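Local coordinates for protein GDP-perosamine synthase (Caulobacter crescentus, PDB 3BN1) that uses pyridoxal phosphate and L-glutamate to aminate GDP-4-keto-6-deoxy-D-mannose, yielding GDP-perosamine for the lipopolysaccharide O-antigen, at residues K45-A48 and D49-V53; K118-A121 and L122-P125; I139-M142 and D143-L146; L146-A149 and R150-L154; T301-Q304 and V305-D308. All coordinates share one frame; numbering follows the deposited sequence.

Interaction 1: residues K45-A48 and D49-V53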
loop_
_atom_site.group_PDB
_atom_site.type_symbol
_atom_site.label_atom_id
_atom_site.label_comp_id
_atom_site.label_asym_id
_atom_site.label_seq_id
_atom_site.Cartn_x
_atom_site.Cartn_y
_atom_site.Cartn_z
ATOM N N LYS A 45 8.753 2.181 -17.628
ATOM C CA LYS A 45 9.648 2.511 -18.723
ATOM C C LYS A 45 9.570 3.985 -19.105
ATOM O O LYS A 45 10.567 4.691 -19.178
ATOM C CB LYS A 45 9.258 1.666 -19.932
ATOM C CG LYS A 45 10.457 1.103 -20.680
ATOM C CD LYS A 45 10.339 1.318 -22.192
ATOM C CE LYS A 45 10.866 2.687 -22.653
ATOM N NZ LYS A 45 11.940 2.611 -23.696
ATOM N N ALA A 46 8.378 4.407 -19.475
ATOM C CA ALA A 46 8.162 5.797 -19.878
ATOM C C ALA A 46 8.584 6.760 -18.784
ATOM O O ALA A 46 9.000 7.890 -19.033
ATOM C CB ALA A 46 6.658 5.995 -20.114
ATOM N N PHE A 47 8.387 6.355 -17.536
ATOM C CA PHE A 47 8.653 7.312 -16.453
ATOM C C PHE A 47 10.103 7.496 -16.231
ATOM O O PHE A 47 10.580 8.569 -15.933
ATOM C CB PHE A 47 7.972 6.866 -15.137
ATOM C CG PHE A 47 7.880 7.976 -14.115
ATOM C CD1 PHE A 47 6.886 8.939 -14.229
ATOM C CD2 PHE A 47 8.891 8.171 -13.178
ATOM C CE1 PHE A 47 6.831 10.033 -13.381
ATOM C CE2 PHE A 47 8.839 9.261 -12.303
ATOM C CZ PHE A 47 7.771 10.185 -12.376
ATOM N N ALA A 48 10.809 6.392 -16.330
ATOM C CA ALA A 48 12.239 6.415 -16.172
ATOM C C ALA A 48 12.865 7.287 -17.273
ATOM O O ALA A 48 13.814 8.043 -17.033
ATOM C CB ALA A 48 12.746 4.983 -16.255
ATOM N N ASP A 49 12.349 7.146 -18.480
ATOM C CA ASP A 49 12.797 7.969 -19.602
ATOM C C ASP A 49 12.407 9.428 -19.360
ATOM O O ASP A 49 13.178 10.337 -19.618
ATOM C CB ASP A 49 12.111 7.557 -20.939
ATOM C CG ASP A 49 12.351 6.106 -21.319
ATOM O OD1 ASP A 49 13.350 5.489 -20.874
ATOM O OD2 ASP A 49 11.520 5.598 -22.108
ATOM N N TYR A 50 11.204 9.684 -18.882
ATOM C CA TYR A 50 10.836 11.077 -18.686
ATOM C C TYR A 50 11.742 11.739 -17.687
ATOM O O TYR A 50 12.164 12.876 -17.881
ATOM C CB TYR A 50 9.399 11.157 -18.280
ATOM C CG TYR A 50 8.934 12.570 -18.092
ATOM C CD1 TYR A 50 8.786 13.432 -19.168
ATOM C CD2 TYR A 50 8.693 13.062 -16.812
ATOM C CE1 TYR A 50 8.318 14.751 -18.969
ATOM C CE2 TYR A 50 8.207 14.353 -16.604
ATOM C CZ TYR A 50 8.045 15.199 -17.690
ATOM O OH TYR A 50 7.617 16.496 -17.480
ATOM N N CYS A 51 12.109 10.998 -16.657
ATOM C CA CYS A 51 13.067 11.504 -15.688
ATOM C C CYS A 51 14.530 11.399 -16.095
ATOM O O CYS A 51 15.417 11.913 -15.395
ATOM C CB CYS A 51 12.923 10.767 -14.352
ATOM S SG CYS A 51 11.311 11.250 -13.636
ATOM N N GLY A 52 14.790 10.681 -17.175
ATOM C CA GLY A 52 16.160 10.538 -17.635
ATOM C C GLY A 52 16.987 9.617 -16.733
ATOM O O GLY A 52 18.205 9.752 -16.633
ATOM N N VAL A 53 16.382 8.579 -16.176
ATOM C CA VAL A 53 17.194 7.710 -15.316
ATOM C C VAL A 53 17.026 6.300 -15.815
ATOM O O VAL A 53 16.153 6.044 -16.650
ATOM C CB VAL A 53 16.690 7.721 -13.853
ATOM C CG1 VAL A 53 16.866 9.051 -13.195
ATOM C CG2 VAL A 53 15.253 7.263 -13.790
#
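Cys-51 lays its sulfur against the ring of Phe-47 one turn earlier in the helix, with SG 3.4 Å from CE2. The sulfur sits 37° off the ring normal, so the sulfur-aromatic approach is oblique. Phe-47 reaches this position because its CG is anti to the backbone N (chi1 -164°), while SG of Cys-51 lies beside its own backbone N. The backbone beneath the pair is hydrogen-bonded as well, Cys-51 N donating to Phe-47 O over 3.0 Å. On the exposed flank Lys-45 and Asp-49 form an i to i+4 salt bridge, NZ to OD2 at 3.4 Å; the lysine chain is bent and poorly ordered, which makes this link a loose one. The last turn closes with a Schellman motif: Gly-52 takes a positive phi of 73°, and Val-53 N returns to Ala-48 O at 2.8 Å. That turn brings Val-53 CG2 to 4.2 Å from Ala-48 CB. Further out, Phe-182 meets the Phe-47 ring edge-to-face, and Leu-246 of helix 236-247 touches both Phe-47 and Tyr-50. Lys-172 takes part in a cation-pi contact with Tyr-50, and its NZ is hydrogen-bonded to Tyr-50 O. The chemistry is therefore divided by face: the buried sulfur packs on the ring within the helix, and the ring and Val-53 carry the packing onward to strand 196-200, whereas the charged pair is exposed and likely to be a weak, mobile link.

Interaction 2: residues K118-A121 and L122-P125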
loop_
_atom_site.group_PDB
_atom_site.type_symbol
_atom_site.label_atom_id
_atom_site.label_comp_id
_atom_site.label_asym_id
_atom_site.label_seq_id
_atom_site.Cartn_x
_atom_site.Cartn_y
_atom_site.Cartn_z
ATOM N N LYS A 118 22.064 25.218 6.306
ATOM C CA LYS A 118 21.837 24.787 7.699
ATOM C C LYS A 118 22.113 23.289 7.843
ATOM O O LYS A 118 22.061 22.688 8.919
ATOM C CB LYS A 118 20.405 25.133 8.148
ATOM C CG LYS A 118 20.158 26.629 8.060
ATOM C CD LYS A 118 19.062 27.143 9.016
ATOM C CE LYS A 118 19.658 28.193 9.994
ATOM N NZ LYS A 118 19.058 29.576 9.951
ATOM N N LEU A 119 22.447 22.676 6.728
ATOM C CA LEU A 119 22.687 21.245 6.769
ATOM C C LEU A 119 23.891 20.761 7.562
ATOM O O LEU A 119 23.803 19.836 8.396
ATOM C CB LEU A 119 22.875 20.803 5.329
ATOM C CG LEU A 119 22.321 19.556 4.664
ATOM C CD1 LEU A 119 20.929 19.200 5.251
ATOM C CD2 LEU A 119 22.350 19.872 3.133
ATOM N N GLU A 120 25.060 21.316 7.246
ATOM C CA GLU A 120 26.282 20.751 7.810
ATOM C C GLU A 120 26.372 20.575 9.277
ATOM O O GLU A 120 26.892 19.581 9.753
ATOM C CB GLU A 120 27.554 21.370 7.261
ATOM C CG GLU A 120 28.542 20.284 6.982
ATOM C CD GLU A 120 29.655 20.786 6.150
ATOM O OE1 GLU A 120 29.457 21.892 5.602
ATOM O OE2 GLU A 120 30.680 20.078 6.053
ATOM N N ALA A 121 25.880 21.588 9.967
ATOM C CA ALA A 121 25.905 21.634 11.404
ATOM C C ALA A 121 24.968 20.570 11.952
ATOM O O ALA A 121 24.904 20.361 13.162
ATOM C CB ALA A 121 25.403 22.991 11.827
ATOM N N LEU A 122 24.188 19.927 11.090
ATOM C CA LEU A 122 23.255 18.908 11.643
ATOM C C LEU A 122 23.811 17.498 11.489
ATOM O O LEU A 122 23.255 16.485 12.017
ATOM C CB LEU A 122 21.914 18.969 10.902
ATOM C CG LEU A 122 21.117 20.243 11.242
ATOM C CD1 LEU A 122 19.846 20.158 10.363
ATOM C CD2 LEU A 122 20.757 20.189 12.670
ATOM N N ILE A 123 24.893 17.447 10.715
ATOM C CA ILE A 123 25.542 16.150 10.446
ATOM C C ILE A 123 26.226 15.622 11.709
ATOM O O ILE A 123 26.842 16.402 12.415
ATOM C CB ILE A 123 26.437 16.114 9.147
ATOM C CG1 ILE A 123 25.611 16.603 7.931
ATOM C CG2 ILE A 123 26.949 14.684 8.892
ATOM C CD1 ILE A 123 26.418 16.904 6.626
ATOM N N THR A 124 26.059 14.327 11.993
ATOM C CA THR A 124 26.643 13.642 13.150
ATOM C C THR A 124 27.087 12.276 12.695
ATOM O O THR A 124 26.819 11.895 11.592
ATOM C CB THR A 124 25.609 13.429 14.266
ATOM O OG1 THR A 124 24.781 12.303 13.955
ATOM C CG2 THR A 124 24.840 14.701 14.394
ATOM N N PRO A 125 27.730 11.520 13.565
ATOM C CA PRO A 125 28.153 10.171 13.203
ATOM C C PRO A 125 27.029 9.266 12.729
ATOM O O PRO A 125 27.294 8.245 12.084
ATOM C CB PRO A 125 28.673 9.630 14.545
ATOM C CG PRO A 125 29.263 10.811 15.195
ATOM C CD PRO A 125 28.237 11.914 14.895
#
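Leu-122 folds back over the end of the short helix 116-119, its CB 3.3 Å from Leu-119 O and its CG 3.5 Å from Lys-118 O. With CG anti to its carbonyl carbon (chi1 -71°), the isobutyl group is carried back along the preceding turn, and CD1 also lies near the Lys-118 carbonyl. The amide of the same residue donates to Leu-119 O at 2.7 Å, from 45° out of the carbonyl plane. Ile-123 makes the equivalent bond one step on, N to Glu-120 O at 3.1 Å, and here the donor stands 64° above that plane. Two successive i to i+3 bonds are the signature of a 3-10 turn, by which the chain leaves the helix before entering strand 127-130 of the central mixed sheet. Ile-123 extends its CG1 branch back toward Glu-120 and sets CD1 4.0 Å from Glu-120 CG, the two side chains lying at a slant to one another. Glu-120 is extended beyond CG, which takes its carboxylate away from the isoleucine; OE2 is met there by Arg-151 in a salt bridge and by His-152 in a hydrogen bond. The leucine and isoleucine both touch Ile-82 of strand 80-84, and Leu-122 additionally packs on Val-103 and Val-105 of strand 101-105. Ile-123 also meets Val-148 of helix 142-151.

Interaction 3: residues I139-M142 and D143-L146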
loop_
_atom_site.group_PDB
_atom_site.type_symbol
_atom_site.label_atom_id
_atom_site.label_comp_id
_atom_site.label_asym_id
_atom_site.label_seq_id
_atom_site.Cartn_x
_atom_site.Cartn_y
_atom_site.Cartn_z
ATOM N N ILE A 139 12.260 22.403 -7.347
ATOM C CA ILE A 139 13.455 21.625 -6.851
ATOM C C ILE A 139 14.331 22.408 -5.859
ATOM O O ILE A 139 14.602 23.597 -6.064
ATOM C CB ILE A 139 14.262 21.055 -8.054
ATOM C CG1 ILE A 139 13.379 20.047 -8.842
ATOM C CG2 ILE A 139 15.574 20.419 -7.594
ATOM C CD1 ILE A 139 13.888 19.542 -10.179
ATOM N N CYS A 140 14.765 21.774 -4.763
ATOM C CA CYS A 140 15.641 22.457 -3.816
ATOM C C CYS A 140 16.964 22.773 -4.505
ATOM O O CYS A 140 17.225 22.303 -5.620
ATOM C CB CYS A 140 16.022 21.487 -2.701
ATOM S SG CYS A 140 14.575 20.890 -1.760
ATOM N N ASP A 141 17.784 23.586 -3.837
ATOM C CA ASP A 141 19.089 23.934 -4.387
ATOM C C ASP A 141 20.050 22.763 -4.254
ATOM O O ASP A 141 20.854 22.671 -3.312
ATOM C CB ASP A 141 19.651 25.184 -3.712
ATOM C CG ASP A 141 20.728 25.876 -4.579
ATOM O OD1 ASP A 141 21.002 25.469 -5.730
ATOM O OD2 ASP A 141 21.288 26.886 -4.129
ATOM N N MET A 142 19.921 21.861 -5.206
ATOM C CA MET A 142 20.637 20.588 -5.189
ATOM C C MET A 142 22.129 20.533 -5.145
ATOM O O MET A 142 22.712 19.743 -4.421
ATOM C CB MET A 142 20.076 19.600 -6.211
ATOM C CG MET A 142 18.616 19.288 -5.983
ATOM S SD MET A 142 18.330 18.468 -4.359
ATOM C CE MET A 142 19.360 16.939 -4.463
ATOM N N ASP A 143 22.759 21.415 -5.910
ATOM C CA ASP A 143 24.190 21.356 -5.958
ATOM C C ASP A 143 24.811 21.557 -4.579
ATOM O O ASP A 143 25.603 20.747 -4.118
ATOM C CB ASP A 143 24.666 22.315 -7.054
ATOM C CG ASP A 143 24.466 21.752 -8.470
ATOM O OD1 ASP A 143 24.076 20.549 -8.606
ATOM O OD2 ASP A 143 24.708 22.514 -9.435
ATOM N N PRO A 144 24.449 22.595 -3.849
ATOM C CA PRO A 144 25.082 22.731 -2.533
ATOM C C PRO A 144 24.767 21.536 -1.608
ATOM O O PRO A 144 25.551 21.157 -0.743
ATOM C CB PRO A 144 24.426 24.006 -1.945
ATOM C CG PRO A 144 23.697 24.611 -3.023
ATOM C CD PRO A 144 23.867 23.867 -4.310
ATOM N N ILE A 145 23.577 20.983 -1.771
ATOM C CA ILE A 145 23.163 19.933 -0.883
ATOM C C ILE A 145 23.991 18.673 -1.238
ATOM O O ILE A 145 24.415 17.887 -0.370
ATOM C CB ILE A 145 21.653 19.671 -1.110
ATOM C CG1 ILE A 145 20.781 20.872 -0.748
ATOM C CG2 ILE A 145 21.229 18.318 -0.485
ATOM C CD1 ILE A 145 19.274 20.609 -0.936
ATOM N N LEU A 146 24.156 18.437 -2.537
ATOM C CA LEU A 146 24.950 17.292 -3.006
ATOM C C LEU A 146 26.404 17.534 -2.586
ATOM O O LEU A 146 27.133 16.591 -2.169
ATOM C CB LEU A 146 24.841 17.136 -4.519
ATOM C CG LEU A 146 23.459 16.644 -4.986
ATOM C CD1 LEU A 146 23.378 16.725 -6.484
ATOM C CD2 LEU A 146 23.270 15.147 -4.569
#
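Ile-145 turns its CB back toward the residues that lead into helix 142-151, and each atom of its longer branch finds a partner there. CB lies 3.5 Å from Met-142 O. CG1, anti to the carbonyl carbon (chi1 -64°), comes to 3.1 Å from Asp-141 O, a close carbon-oxygen approach. The terminal CD1 ends the branch among three groups: Asp-141 O, the Cys-140 CB at 3.8 Å, and the sulfur of Met-142 at 4.1 Å. The shorter branch, CG2, touches Leu-119 of helix 116-119. Met-142 is bent at both chi2 and chi3, and its CE comes to 4.1 Å from Leu-146 CG. The backbone between those two residues carries the first full helical bond of the segments, Leu-146 N to Met-142 O at 2.7 Å. On the polar side the carboxylate of Asp-141 lies against the proline ring, its OD2 3.5 Å from Pro-144 CG, the two side chains crossing at about a right angle. This carboxylate does not cap the helix; instead OD1 is hydrogen-bonded to Tyr-168 OH, while Asp-143 forms a salt bridge with Arg-169. Tyr-168 also packs on Met-142 and Pro-144. Asp-141 is the centre of an inverse gamma turn and occupies the N-cap position, with proline in the first turn: a helix start in the crossover from strand 127-130 to strand 155-159 of the aminotransferase domain.

Interaction 4: residues L146-A149 and R150-L154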
loop_
_atom_site.group_PDB
_atom_site.type_symbol
_atom_site.label_atom_id
_atom_site.label_comp_id
_atom_site.label_asym_id
_atom_site.label_seq_id
_atom_site.Cartn_x
_atom_site.Cartn_y
_atom_site.Cartn_z
ATOM N N LEU A 146 24.156 18.437 -2.537
ATOM C CA LEU A 146 24.950 17.292 -3.006
ATOM C C LEU A 146 26.404 17.534 -2.586
ATOM O O LEU A 146 27.133 16.591 -2.169
ATOM C CB LEU A 146 24.841 17.136 -4.519
ATOM C CG LEU A 146 23.459 16.644 -4.986
ATOM C CD1 LEU A 146 23.378 16.725 -6.484
ATOM C CD2 LEU A 146 23.270 15.147 -4.569
ATOM N N GLU A 147 26.820 18.801 -2.632
ATOM C CA GLU A 147 28.185 19.125 -2.191
ATOM C C GLU A 147 28.416 18.666 -0.741
ATOM O O GLU A 147 29.401 17.956 -0.452
ATOM C CB GLU A 147 28.520 20.612 -2.418
ATOM C CG GLU A 147 30.015 20.981 -2.192
ATOM C CD GLU A 147 30.479 20.967 -0.716
ATOM O OE1 GLU A 147 29.705 21.323 0.203
ATOM O OE2 GLU A 147 31.654 20.617 -0.446
ATOM N N VAL A 148 27.501 19.032 0.164
ATOM C CA VAL A 148 27.653 18.624 1.576
ATOM C C VAL A 148 27.610 17.092 1.738
ATOM O O VAL A 148 28.475 16.478 2.412
ATOM C CB VAL A 148 26.578 19.307 2.445
ATOM C CG1 VAL A 148 26.614 18.801 3.892
ATOM C CG2 VAL A 148 26.805 20.770 2.421
ATOM N N ALA A 149 26.615 16.481 1.110
ATOM C CA ALA A 149 26.429 15.025 1.207
ATOM C C ALA A 149 27.671 14.259 0.753
ATOM O O ALA A 149 28.111 13.319 1.414
ATOM C CB ALA A 149 25.185 14.557 0.359
ATOM N N ARG A 150 28.249 14.672 -0.364
ATOM C CA ARG A 150 29.431 13.961 -0.886
ATOM C C ARG A 150 30.644 14.035 0.032
ATOM O O ARG A 150 31.376 13.046 0.215
ATOM C CB ARG A 150 29.740 14.375 -2.311
ATOM C CG ARG A 150 28.524 14.183 -3.217
ATOM C CD ARG A 150 28.777 14.533 -4.689
ATOM N NE ARG A 150 27.819 13.818 -5.541
ATOM C CZ ARG A 150 27.131 14.330 -6.565
ATOM N NH1 ARG A 150 27.274 15.594 -6.929
ATOM N NH2 ARG A 150 26.317 13.555 -7.275
ATOM N N ARG A 151 30.755 15.183 0.693
ATOM C CA ARG A 151 31.798 15.470 1.640
ATOM C C ARG A 151 31.670 14.600 2.881
ATOM O O ARG A 151 32.685 14.265 3.493
ATOM C CB ARG A 151 31.705 16.949 2.067
ATOM C CG ARG A 151 33.036 17.610 2.332
ATOM C CD ARG A 151 33.241 18.882 1.515
ATOM N NE ARG A 151 32.178 19.863 1.724
ATOM C CZ ARG A 151 31.674 20.191 2.909
ATOM N NH1 ARG A 151 30.672 21.075 2.978
ATOM N NH2 ARG A 151 32.151 19.619 4.004
ATOM N N HIS A 152 30.437 14.250 3.231
ATOM C CA HIS A 152 30.149 13.445 4.406
ATOM C C HIS A 152 29.735 12.048 4.042
ATOM O O HIS A 152 29.270 11.284 4.876
ATOM C CB HIS A 152 29.100 14.137 5.284
ATOM C CG HIS A 152 29.596 15.451 5.804
ATOM N ND1 HIS A 152 30.381 15.544 6.930
ATOM C CD2 HIS A 152 29.583 16.692 5.254
ATOM C CE1 HIS A 152 30.790 16.796 7.080
ATOM N NE2 HIS A 152 30.292 17.521 6.096
ATOM N N ASN A 153 29.937 11.711 2.785
ATOM C CA ASN A 153 29.562 10.388 2.339
ATOM C C ASN A 153 28.159 10.058 2.802
ATOM O O ASN A 153 27.974 8.984 3.382
ATOM C CB ASN A 153 30.503 9.329 2.903
ATOM C CG ASN A 153 31.234 8.604 1.857
ATOM O OD1 ASN A 153 30.671 7.726 1.198
ATOM N ND2 ASN A 153 32.511 8.948 1.688
ATOM N N LEU A 154 27.172 10.903 2.498
ATOM C CA LEU A 154 25.771 10.604 2.825
ATOM C C LEU A 154 25.047 10.336 1.525
ATOM O O LEU A 154 25.390 10.861 0.448
ATOM C CB LEU A 154 25.057 11.845 3.416
ATOM C CG LEU A 154 25.896 12.274 4.631
ATOM C CD1 LEU A 154 25.468 13.582 5.077
ATOM C CD2 LEU A 154 25.773 11.249 5.767
#
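Glu-147 and Arg-151 pair one helical turn apart, carboxylate against the edge of the guanidinium, their planes 26° apart. Both glutamate oxygens are engaged: OE1 accepts from NH1 at 2.9 Å through its syn lone pair, and OE2 faces NE at a modelled separation so short that its exact length is doubtful. The bend at Glu-147 chi2 (-72°) turns the carboxylate along the helix toward the arginine. The remaining nitrogen, NH2, and His-152 NE2 are both satisfied by Glu-120. Val-148 O receives His-152 N at 3.1 Å in its carbonyl plane, and the same oxygen lies at the imidazole edge, 3.1 Å from CD2. Ala-149 O takes Leu-154 N at 2.8 Å; with the weak bond from Asn-153 N to Arg-150 O, this makes a Schellman motif in which Asn-153 is the positive-phi C-prime residue. Arg-150 runs extended beside Leu-146, placing a face of its guanidinium over CB, with NH1 3.8 Å away. The late carbonyls of the helix thus find donors in its terminal turn, and Arg-151, held between two carboxylates, probably offsets part of their negative charge near the helix end.

Interaction 5: residues T301-Q304 and V305-D308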
loop_
_atom_site.group_PDB
_atom_site.type_symbol
_atom_site.label_atom_id
_atom_site.label_comp_id
_atom_site.label_asym_id
_atom_site.label_seq_id
_atom_site.Cartn_x
_atom_site.Cartn_y
_atom_site.Cartn_z
ATOM N N THR A 301 -6.240 36.637 9.912
ATOM C CA THR A 301 -5.293 35.519 10.049
ATOM C C THR A 301 -5.321 34.556 8.831
ATOM O O THR A 301 -6.307 34.466 8.111
ATOM C CB THR A 301 -5.639 34.659 11.278
ATOM O OG1 THR A 301 -6.785 33.836 10.970
ATOM C CG2 THR A 301 -5.783 35.524 12.554
ATOM N N ARG A 302 -4.269 33.790 8.598
ATOM C CA ARG A 302 -4.296 32.854 7.454
ATOM C C ARG A 302 -5.467 31.847 7.566
ATOM O O ARG A 302 -6.161 31.514 6.565
ATOM C CB ARG A 302 -2.887 32.210 7.334
ATOM C CG ARG A 302 -2.537 31.425 6.087
ATOM C CD ARG A 302 -3.162 30.017 5.959
ATOM N NE ARG A 302 -3.145 29.249 7.207
ATOM C CZ ARG A 302 -2.063 28.705 7.751
ATOM N NH1 ARG A 302 -2.189 28.018 8.878
ATOM N NH2 ARG A 302 -0.883 28.757 7.123
ATOM N N ASP A 303 -5.731 31.318 8.764
ATOM C CA ASP A 303 -6.832 30.378 8.841
ATOM C C ASP A 303 -8.174 31.005 8.551
ATOM O O ASP A 303 -9.058 30.374 7.947
ATOM C CB ASP A 303 -6.850 29.592 10.171
ATOM C CG ASP A 303 -5.608 28.730 10.322
ATOM O OD1 ASP A 303 -4.874 28.541 9.335
ATOM O OD2 ASP A 303 -5.325 28.258 11.436
ATOM N N GLN A 304 -8.293 32.282 8.926
ATOM C CA GLN A 304 -9.553 32.999 8.680
ATOM C C GLN A 304 -9.771 33.239 7.157
ATOM O O GLN A 304 -10.856 33.099 6.668
ATOM C CB GLN A 304 -9.577 34.327 9.430
ATOM C CG GLN A 304 -10.967 34.966 9.456
ATOM C CD GLN A 304 -12.037 34.011 10.050
ATOM O OE1 GLN A 304 -11.874 33.546 11.157
ATOM N NE2 GLN A 304 -13.105 33.713 9.296
ATOM N N VAL A 305 -8.729 33.617 6.417
ATOM C CA VAL A 305 -8.789 33.803 4.974
ATOM C C VAL A 305 -9.244 32.513 4.315
ATOM O O VAL A 305 -10.105 32.553 3.454
ATOM C CB VAL A 305 -7.344 34.100 4.429
ATOM C CG1 VAL A 305 -7.274 33.915 2.894
ATOM C CG2 VAL A 305 -6.894 35.508 4.889
ATOM N N ILE A 306 -8.736 31.364 4.776
ATOM C CA ILE A 306 -9.140 30.080 4.176
ATOM C C ILE A 306 -10.631 29.915 4.433
ATOM O O ILE A 306 -11.413 29.570 3.539
ATOM C CB ILE A 306 -8.373 28.853 4.781
ATOM C CG1 ILE A 306 -6.941 28.748 4.221
ATOM C CG2 ILE A 306 -9.056 27.575 4.373
ATOM C CD1 ILE A 306 -5.935 28.009 5.150
ATOM N N LYS A 307 -11.061 30.242 5.645
ATOM C CA LYS A 307 -12.502 30.116 5.866
ATOM C C LYS A 307 -13.256 31.107 5.028
ATOM O O LYS A 307 -14.347 30.808 4.573
ATOM C CB LYS A 307 -12.874 30.416 7.316
ATOM C CG LYS A 307 -12.133 29.448 8.195
ATOM C CD LYS A 307 -12.399 29.676 9.631
ATOM C CE LYS A 307 -11.627 28.712 10.533
ATOM N NZ LYS A 307 -11.447 29.372 11.876
ATOM N N ASP A 308 -12.745 32.319 4.866
ATOM C CA ASP A 308 -13.552 33.242 4.086
ATOM C C ASP A 308 -13.599 32.876 2.617
ATOM O O ASP A 308 -14.608 33.071 1.927
ATOM C CB ASP A 308 -13.029 34.647 4.283
ATOM C CG ASP A 308 -13.129 35.096 5.733
ATOM O OD1 ASP A 308 -13.915 34.533 6.550
ATOM O OD2 ASP A 308 -12.413 36.065 6.067
#
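The first turns of helix 302-311 begin at an N-cap threonine, and the contact follows that helix from its cap to a side-chain bond at Asp-308. Thr-301 OG1 accepts from Gln-304 N at 3.0 Å, the capping bond, while its carbonyl takes Val-305 N at 3.1 Å and begins the i to i+4 series. Further along, Gln-304 reaches its own i+4 partner, donating from NE2 to Asp-308 OD1 at 3.0 Å with an N-H...O angle of 161°. The aspartate oxygen lies in the amide plane, but the amide nitrogen meets the carboxylate from above, 38° out of its plane. A bend at chi2 (56°) swings the glutamine amide along the helix to this partner. Arg-302 instead folds alongside Ile-306, the two pointing the same way with CD 3.5 Å from Ile-306 CD1. Its NE and NH1 both grip Asp-303 OD1, each at 2.8 Å, side-on and within the guanidinium plane. NH2 bonds the carbonyls of Gly-344 and Gly-347, so all three guanidinium nitrogens have partners and the group's rotation is restrained. Val-305 and Ile-306 both touch Leu-348 of strand 347-350, and Val-305 also meets Val-371 of helix 358-371. Together these contacts show a threonine-capped, amphipathic helix, one face polar and the other packed on the four-stranded antiparallel sheet in the C-terminal part of the aminotransferase.

Overall arrangement
Along the chain the contacts run in numerical order. Interactions 2, 3 and 4 form one cluster: 3 and 4 share Leu-146 and helix 142-151, while interaction 2, on helix 116-119 and the turn after it, touches both. Its centre lies about 15 Å from that of interaction 3 and about 11 Å from that of interaction 4. Together they cover part of the seven-stranded mixed sheet beside strands 80-84, 127-130 and 155-159. Interaction 1, ending helix 38-51, packs near strand 196-200 of that sheet, its centre about 21 Å from that of interaction 3. Interaction 5 is centred about 33 to 41 Å from the others, so the set reaches from the large mixed sheet to the four-stranded antiparallel one.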